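Local coordinates for protein alpha-1,2-mannosidase (Bacteroides thetaiotaomicron, PDB 2WW2) that hydrolyses alpha-mannosidic linkages with inversion as a calcium-dependent family GH92 glycoside hydrolase of a human gut symbiont, at residues N483-W493 with W501-E509. Sequence-based numbering, arbitrary orientation.
Sequences NLYYPEHGFMW and WRDRFDATE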
ATOM      1  N   ASN A 483      -8.278  -9.371  28.926  1.00 11.05           N
ATOM      2  CA  ASN A 483      -9.663  -9.662  28.656  1.00 10.66           C
ATOM      3  C   ASN A 483     -10.049  -9.293  27.226  1.00 10.75           C
ATOM      4  O   ASN A 483     -11.118  -9.676  26.755  1.00  9.83           O
ATOM      5  CB  ASN A 483     -10.568  -8.919  29.649  1.00 11.03           C
ATOM      6  CG  ASN A 483     -10.467  -9.473  31.054  1.00 13.15           C
ATOM      7  OD1 ASN A 483     -10.283 -10.676  31.239  1.00 14.71           O
ATOM      8  ND2 ASN A 483     -10.584  -8.603  32.054  1.00 13.71           N
ATOM      9  N   LEU A 484      -9.185  -8.553  26.532  1.00  9.98           N
ATOM     10  CA  LEU A 484      -9.489  -8.175  25.150  1.00 10.78           C
ATOM     11  C   LEU A 484      -8.545  -8.779  24.105  1.00 10.99           C
ATOM     12  O   LEU A 484      -8.671  -8.518  22.909  1.00 10.67           O
ATOM     13  CB  LEU A 484      -9.550  -6.644  25.003  1.00 10.01           C
ATOM     14  CG  LEU A 484     -10.713  -6.010  25.777  1.00  9.65           C
ATOM     15  CD1 LEU A 484     -10.702  -4.483  25.620  1.00 10.07           C
ATOM     16  CD2 LEU A 484     -12.052  -6.598  25.354  1.00  9.04           C
ATOM     17  N   TYR A 485      -7.611  -9.600  24.558  1.00 11.74           N
ATOM     18  CA  TYR A 485      -6.737 -10.307  23.642  1.00 12.25           C
ATOM     19  C   TYR A 485      -7.511 -11.465  22.989  1.00 12.74           C
ATOM     20  O   TYR A 485      -8.051 -12.332  23.676  1.00 12.12           O
ATOM     21  CB  TYR A 485      -5.496 -10.806  24.378  1.00 12.36           C
ATOM     22  CG  TYR A 485      -4.448 -11.362  23.447  1.00 13.34           C
ATOM     23  CD1 TYR A 485      -3.553 -10.518  22.807  1.00 13.10           C
ATOM     24  CD2 TYR A 485      -4.356 -12.732  23.205  1.00 13.92           C
ATOM     25  CE1 TYR A 485      -2.590 -11.016  21.963  1.00 13.77           C
ATOM     26  CE2 TYR A 485      -3.395 -13.244  22.349  1.00 14.64           C
ATOM     27  CZ  TYR A 485      -2.518 -12.375  21.728  1.00 14.43           C
ATOM     28  OH  TYR A 485      -1.544 -12.847  20.885  1.00 14.69           O
ATOM     29  N   TYR A 486      -7.597 -11.439  21.661  1.00 13.68           N
ATOM     30  CA  TYR A 486      -8.433 -12.381  20.899  1.00 14.74           C
ATOM     31  C   TYR A 486      -7.545 -13.567  20.525  1.00 15.20           C
ATOM     32  O   TYR A 486      -6.773 -13.473  19.568  1.00 14.88           O
ATOM     33  CB  TYR A 486      -8.909 -11.685  19.615  1.00 14.57           C
ATOM     34  CG  TYR A 486     -10.166 -12.249  18.973  1.00 15.11           C
ATOM     35  CD1 TYR A 486     -10.592 -13.547  19.224  1.00 15.87           C
ATOM     36  CD2 TYR A 486     -10.917 -11.472  18.096  1.00 15.39           C
ATOM     37  CE1 TYR A 486     -11.765 -14.053  18.614  1.00 16.77           C
ATOM     38  CE2 TYR A 486     -12.072 -11.966  17.488  1.00 16.85           C
ATOM     39  CZ  TYR A 486     -12.487 -13.248  17.751  1.00 17.28           C
ATOM     40  OH  TYR A 486     -13.634 -13.707  17.133  1.00 19.21           O
ATOM     41  N   PRO A 487      -7.639 -14.686  21.270  1.00 16.21           N
ATOM     42  CA  PRO A 487      -6.602 -15.711  21.096  1.00 16.91           C
ATOM     43  C   PRO A 487      -6.540 -16.289  19.682  1.00 17.79           C
ATOM     44  O   PRO A 487      -5.442 -16.480  19.159  1.00 18.29           O
ATOM     45  CB  PRO A 487      -6.964 -16.798  22.127  1.00 17.05           C
ATOM     46  CG  PRO A 487      -8.054 -16.218  22.980  1.00 18.02           C
ATOM     47  CD  PRO A 487      -8.690 -15.080  22.221  1.00 15.58           C
ATOM     48  N   GLU A 488      -7.693 -16.536  19.059  1.00 18.42           N
ATOM     49  CA  GLU A 488      -7.716 -17.059  17.684  1.00 19.26           C
ATOM     50  C   GLU A 488      -6.968 -16.164  16.693  1.00 19.52           C
ATOM     51  O   GLU A 488      -6.468 -16.644  15.671  1.00 20.35           O
ATOM     52  CB  GLU A 488      -9.153 -17.290  17.188  1.00 19.45           C
ATOM     53  N   HIS A 489      -6.895 -14.865  16.980  1.00 18.70           N
ATOM     54  CA  HIS A 489      -6.286 -13.934  16.042  1.00 17.59           C
ATOM     55  C   HIS A 489      -4.939 -13.366  16.498  1.00 16.97           C
ATOM     56  O   HIS A 489      -4.155 -12.905  15.668  1.00 16.67           O
ATOM     57  CB  HIS A 489      -7.271 -12.818  15.695  1.00 17.75           C
ATOM     58  CG  HIS A 489      -8.480 -13.306  14.965  1.00 18.08           C
ATOM     59  ND1 HIS A 489      -8.439 -13.705  13.648  1.00 18.76           N
ATOM     60  CD2 HIS A 489      -9.756 -13.500  15.378  1.00 19.29           C
ATOM     61  CE1 HIS A 489      -9.639 -14.111  13.274  1.00 19.18           C
ATOM     62  NE2 HIS A 489     -10.456 -14.000  14.307  1.00 19.45           N
ATOM     63  N   GLY A 490      -4.673 -13.403  17.804  1.00 15.80           N
ATOM     64  CA  GLY A 490      -3.375 -12.977  18.328  1.00 15.38           C
ATOM     65  C   GLY A 490      -3.204 -11.467  18.419  1.00 14.61           C
ATOM     66  O   GLY A 490      -2.077 -10.947  18.378  1.00 15.21           O
ATOM     67  N   PHE A 491      -4.325 -10.760  18.553  1.00 13.69           N
ATOM     68  CA  PHE A 491      -4.325  -9.304  18.675  1.00 12.86           C
ATOM     69  C   PHE A 491      -5.399  -8.837  19.656  1.00 12.64           C
ATOM     70  O   PHE A 491      -6.359  -9.562  19.925  1.00 12.07           O
ATOM     71  CB  PHE A 491      -4.666  -8.679  17.329  1.00 12.58           C
ATOM     72  CG  PHE A 491      -3.528  -8.651  16.355  1.00 13.21           C
ATOM     73  CD1 PHE A 491      -2.616  -7.606  16.369  1.00 13.06           C
ATOM     74  CD2 PHE A 491      -3.401  -9.635  15.383  1.00 12.64           C
ATOM     75  CE1 PHE A 491      -1.581  -7.558  15.451  1.00 13.37           C
ATOM     76  CE2 PHE A 491      -2.370  -9.586  14.454  1.00 14.41           C
ATOM     77  CZ  PHE A 491      -1.456  -8.547  14.489  1.00 13.60           C
ATOM     78  N   MET A 492      -5.272  -7.606  20.147  1.00 11.51           N
ATOM     79  CA  MET A 492      -6.342  -7.005  20.934  1.00 11.39           C
ATOM     80  C   MET A 492      -7.527  -6.735  20.005  1.00 11.57           C
ATOM     81  O   MET A 492      -7.339  -6.365  18.838  1.00 11.29           O
ATOM     82  CB  MET A 492      -5.860  -5.697  21.582  1.00 11.57           C
ATOM     83  CG  MET A 492      -4.795  -5.911  22.669  1.00 10.30           C
ATOM     84  SD  MET A 492      -5.440  -6.840  24.082  1.00 11.88           S
ATOM     85  CE  MET A 492      -3.922  -7.022  25.042  1.00  8.48           C
ATOM     86  N   TRP A 493      -8.741  -6.935  20.510  1.00 10.87           N
ATOM     87  CA  TRP A 493      -9.947  -6.658  19.716  1.00 11.45           C
ATOM     88  C   TRP A 493     -10.974  -6.072  20.677  1.00 11.44           C
ATOM     89  O   TRP A 493     -10.594  -5.405  21.642  1.00 11.19           O
ATOM     90  CB  TRP A 493     -10.438  -7.945  19.035  1.00 11.16           C
ATOM     91  CG  TRP A 493     -11.431  -7.800  17.924  1.00 11.67           C
ATOM     92  CD1 TRP A 493     -12.583  -8.515  17.778  1.00 11.77           C
ATOM     93  CD2 TRP A 493     -11.345  -6.938  16.776  1.00 11.65           C
ATOM     94  NE1 TRP A 493     -13.229  -8.144  16.623  1.00 13.34           N
ATOM     95  CE2 TRP A 493     -12.494  -7.173  15.993  1.00 11.92           C
ATOM     96  CE3 TRP A 493     -10.418  -5.970  16.345  1.00 11.77           C
ATOM     97  CZ2 TRP A 493     -12.746  -6.489  14.796  1.00 13.36           C
ATOM     98  CZ3 TRP A 493     -10.672  -5.291  15.147  1.00 11.96           C
ATOM     99  CH2 TRP A 493     -11.824  -5.555  14.392  1.00 11.75           C
ATOM    100  N   TRP A 501     -17.425 -11.090  20.661  1.00 14.84           N
ATOM    101  CA  TRP A 501     -16.383 -10.394  19.884  1.00 14.84           C
ATOM    102  C   TRP A 501     -16.994  -9.680  18.671  1.00 15.29           C
ATOM    103  O   TRP A 501     -17.900 -10.201  18.010  1.00 14.73           O
ATOM    104  CB  TRP A 501     -15.331 -11.367  19.363  1.00 14.71           C
ATOM    105  CG  TRP A 501     -14.445 -12.046  20.373  1.00 15.18           C
ATOM    106  CD1 TRP A 501     -14.447 -13.371  20.699  1.00 15.26           C
ATOM    107  CD2 TRP A 501     -13.374 -11.449  21.132  1.00 14.99           C
ATOM    108  NE1 TRP A 501     -13.462 -13.632  21.624  1.00 15.82           N
ATOM    109  CE2 TRP A 501     -12.791 -12.472  21.907  1.00 15.33           C
ATOM    110  CE3 TRP A 501     -12.865 -10.151  21.238  1.00 15.45           C
ATOM    111  CZ2 TRP A 501     -11.721 -12.238  22.778  1.00 15.89           C
ATOM    112  CZ3 TRP A 501     -11.802  -9.921  22.105  1.00 15.02           C
ATOM    113  CH2 TRP A 501     -11.245 -10.961  22.863  1.00 15.32           C
ATOM    114  N   ARG A 502     -16.496  -8.493  18.361  1.00 15.10           N
ATOM    115  CA  ARG A 502     -16.954  -7.790  17.164  1.00 16.38           C
ATOM    116  C   ARG A 502     -16.669  -8.646  15.921  1.00 16.26           C
ATOM    117  O   ARG A 502     -15.647  -9.330  15.852  1.00 16.24           O
ATOM    118  CB  ARG A 502     -16.286  -6.413  17.059  1.00 16.38           C
ATOM    119  CG  ARG A 502     -16.719  -5.622  15.839  1.00 19.12           C
ATOM    120  CD  ARG A 502     -16.419  -4.133  15.924  1.00 23.99           C
ATOM    121  NE  ARG A 502     -15.044  -3.816  15.590  1.00 26.34           N
ATOM    122  CZ  ARG A 502     -14.645  -2.721  14.938  1.00 26.44           C
ATOM    123  NH1 ARG A 502     -15.518  -1.818  14.514  1.00 27.14           N
ATOM    124  NH2 ARG A 502     -13.355  -2.535  14.703  1.00 24.39           N
ATOM    125  N   ASP A 503     -17.593  -8.635  14.963  1.00 16.32           N
ATOM    126  CA  ASP A 503     -17.466  -9.430  13.741  1.00 16.45           C
ATOM    127  C   ASP A 503     -16.238  -9.019  12.930  1.00 15.53           C
ATOM    128  O   ASP A 503     -15.791  -7.875  13.010  1.00 14.25           O
ATOM    129  CB  ASP A 503     -18.686  -9.196  12.835  1.00 17.29           C
ATOM    130  CG  ASP A 503     -19.983  -9.745  13.420  1.00 20.16           C
ATOM    131  OD1 ASP A 503     -19.938 -10.601  14.331  1.00 23.82           O
ATOM    132  OD2 ASP A 503     -21.061  -9.326  12.938  1.00 23.47           O
ATOM    133  N   ARG A 504     -15.734  -9.946  12.124  1.00 15.18           N
ATOM    134  CA  ARG A 504     -14.770  -9.641  11.050  1.00 15.35           C
ATOM    135  C   ARG A 504     -13.497  -8.983  11.548  1.00 14.89           C
ATOM    136  O   ARG A 504     -13.211  -7.821  11.240  1.00 14.56           O
ATOM    137  CB  ARG A 504     -15.403  -8.802   9.929  1.00 15.44           C
ATOM    138  CG  ARG A 504     -16.547  -9.485   9.196  1.00 17.15           C
ATOM    139  CD  ARG A 504     -16.093 -10.684   8.342  1.00 20.14           C
ATOM    140  NE  ARG A 504     -15.717 -10.302   6.977  1.00 22.04           N
ATOM    141  CZ  ARG A 504     -16.580 -10.185   5.968  1.00 24.25           C
ATOM    142  NH1 ARG A 504     -17.876 -10.394   6.172  1.00 23.17           N
ATOM    143  NH2 ARG A 504     -16.157  -9.846   4.755  1.00 23.98           N
ATOM    144  N   PHE A 505     -12.726  -9.751  12.307  1.00 14.66           N
ATOM    145  CA  PHE A 505     -11.485  -9.254  12.853  1.00 14.80           C
ATOM    146  C   PHE A 505     -10.606  -8.658  11.763  1.00 14.70           C
ATOM    147  O   PHE A 505     -10.462  -9.233  10.701  1.00 14.25           O
ATOM    148  CB  PHE A 505     -10.695 -10.346  13.585  1.00 14.76           C
ATOM    149  CG  PHE A 505      -9.333  -9.869  14.001  1.00 15.82           C
ATOM    150  CD1 PHE A 505      -9.179  -9.121  15.161  1.00 15.73           C
ATOM    151  CD2 PHE A 505      -8.231 -10.075  13.186  1.00 16.06           C
ATOM    152  CE1 PHE A 505      -7.930  -8.625  15.525  1.00 17.73           C
ATOM    153  CE2 PHE A 505      -6.982  -9.579  13.543  1.00 17.82           C
ATOM    154  CZ  PHE A 505      -6.832  -8.856  14.712  1.00 16.95           C
ATOM    155  N   ASP A 506     -10.008  -7.506  12.037  1.00 15.12           N
ATOM    156  CA  ASP A 506      -9.103  -6.877  11.081  1.00 15.43           C
ATOM    157  C   ASP A 506      -8.055  -6.086  11.872  1.00 15.57           C
ATOM    158  O   ASP A 506      -8.352  -5.045  12.466  1.00 15.59           O
ATOM    159  CB  ASP A 506      -9.890  -5.964  10.133  1.00 15.81           C
ATOM    160  CG  ASP A 506      -9.002  -5.233   9.134  1.00 16.82           C
ATOM    161  OD1 ASP A 506      -7.768  -5.382   9.182  1.00 15.90           O
ATOM    162  OD2 ASP A 506      -9.550  -4.486   8.297  1.00 19.92           O
ATOM    163  N   ALA A 507      -6.830  -6.592  11.893  1.00 15.90           N
ATOM    164  CA  ALA A 507      -5.779  -5.990  12.697  1.00 16.04           C
ATOM    165  C   ALA A 507      -5.419  -4.572  12.255  1.00 16.96           C
ATOM    166  O   ALA A 507      -4.820  -3.808  13.026  1.00 16.91           O
ATOM    167  CB  ALA A 507      -4.544  -6.893  12.690  1.00 16.11           C
ATOM    168  N   THR A 508      -5.795  -4.206  11.028  1.00 17.41           N
ATOM    169  CA  THR A 508      -5.348  -2.941  10.446  1.00 18.23           C
ATOM    170  C   THR A 508      -6.437  -1.878  10.475  1.00 17.84           C
ATOM    171  O   THR A 508      -6.218  -0.748  10.057  1.00 17.47           O
ATOM    172  CB  THR A 508      -4.859  -3.118   8.974  1.00 18.48           C
ATOM    173  OG1 THR A 508      -5.960  -3.508   8.136  1.00 22.68           O
ATOM    174  CG2 THR A 508      -3.799  -4.176   8.886  1.00 19.82           C
ATOM    175  N   GLU A 509      -7.607  -2.232  10.990  1.00 17.21           N
ATOM    176  CA  GLU A 509      -8.754  -1.323  10.941  1.00 17.61           C
ATOM    177  C   GLU A 509      -8.736  -0.250  12.043  1.00 17.32           C
ATOM    178  O   GLU A 509      -8.756  -0.556  13.232  1.00 16.75           O
ATOM    179  CB  GLU A 509     -10.059  -2.131  10.968  1.00 17.55           C
ATOM    180  CG  GLU A 509     -11.325  -1.290  10.921  1.00 18.19           C
ATOM    181  CD  GLU A 509     -12.568  -2.164  10.955  1.00 21.80           C
ATOM    182  OE1 GLU A 509     -13.680  -1.649  10.713  1.00 23.05           O
ATOM    183  OE2 GLU A 509     -12.429  -3.375  11.212  1.00 21.31           O
TER
HETATM  184  O   HOH W   1     -15.064 -11.966  15.554  1.00 15.33           O
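The indole of Trp493 slots into the loop 501-509, where its NE1 donates a nearly straight hydrogen bond (174°) to Arg502 O, 2.8 Å away. The carbonyl oxygen lies in the indole plane, but the N-H reaches it from above the carbonyl plane. A chi1 of -165° sets CG of Trp493 opposite the backbone N and carries the ring into the loop 501-509. Phe505 then turns its edge down onto one indole face, CD1 standing 3.5 Å from Trp493 CD2, with the ring planes at 64°. The bent chain of Arg502 runs across the outer part of the indole, NH2 coming 3.4 Å from Trp493 CH2.

Phe505 also serves the hairpin's turn. His489 lies over one of its faces in an offset stack, planes nearly parallel, each CB sitting over the other's ring. Phe505 CZ pushes to 3.4 Å from Phe491 CB, while Ala507 CB sits over a face of the Phe491 ring in a CH-pi contact. On the other flank, Tyr486 and the five-membered ring of Trp501 stack face to face, centroids 3.7 Å apart; CD2 of His489 covers the opposite tyrosine face. A water joins Tyr486 OH to Arg502 O, donating to that carbonyl over 2.7 Å, so the oxygen that accepts the indole N-H has a second donor.

Cutting Trp493 back to an alanine is likely to open a gap beneath the edge of Phe505 and to leave Arg502 O without its indole donor, keeping just the water of this pair. Glu509 OE2, at the indole edge, is paired with Arg504 of a second subunit, which also packs on Trp493. The chemistry is thus mostly aromatic, tying a two-stranded hairpin of the catalytic domain, far from the chain's centre, to a loop at a subunit interface of the crystal assembly.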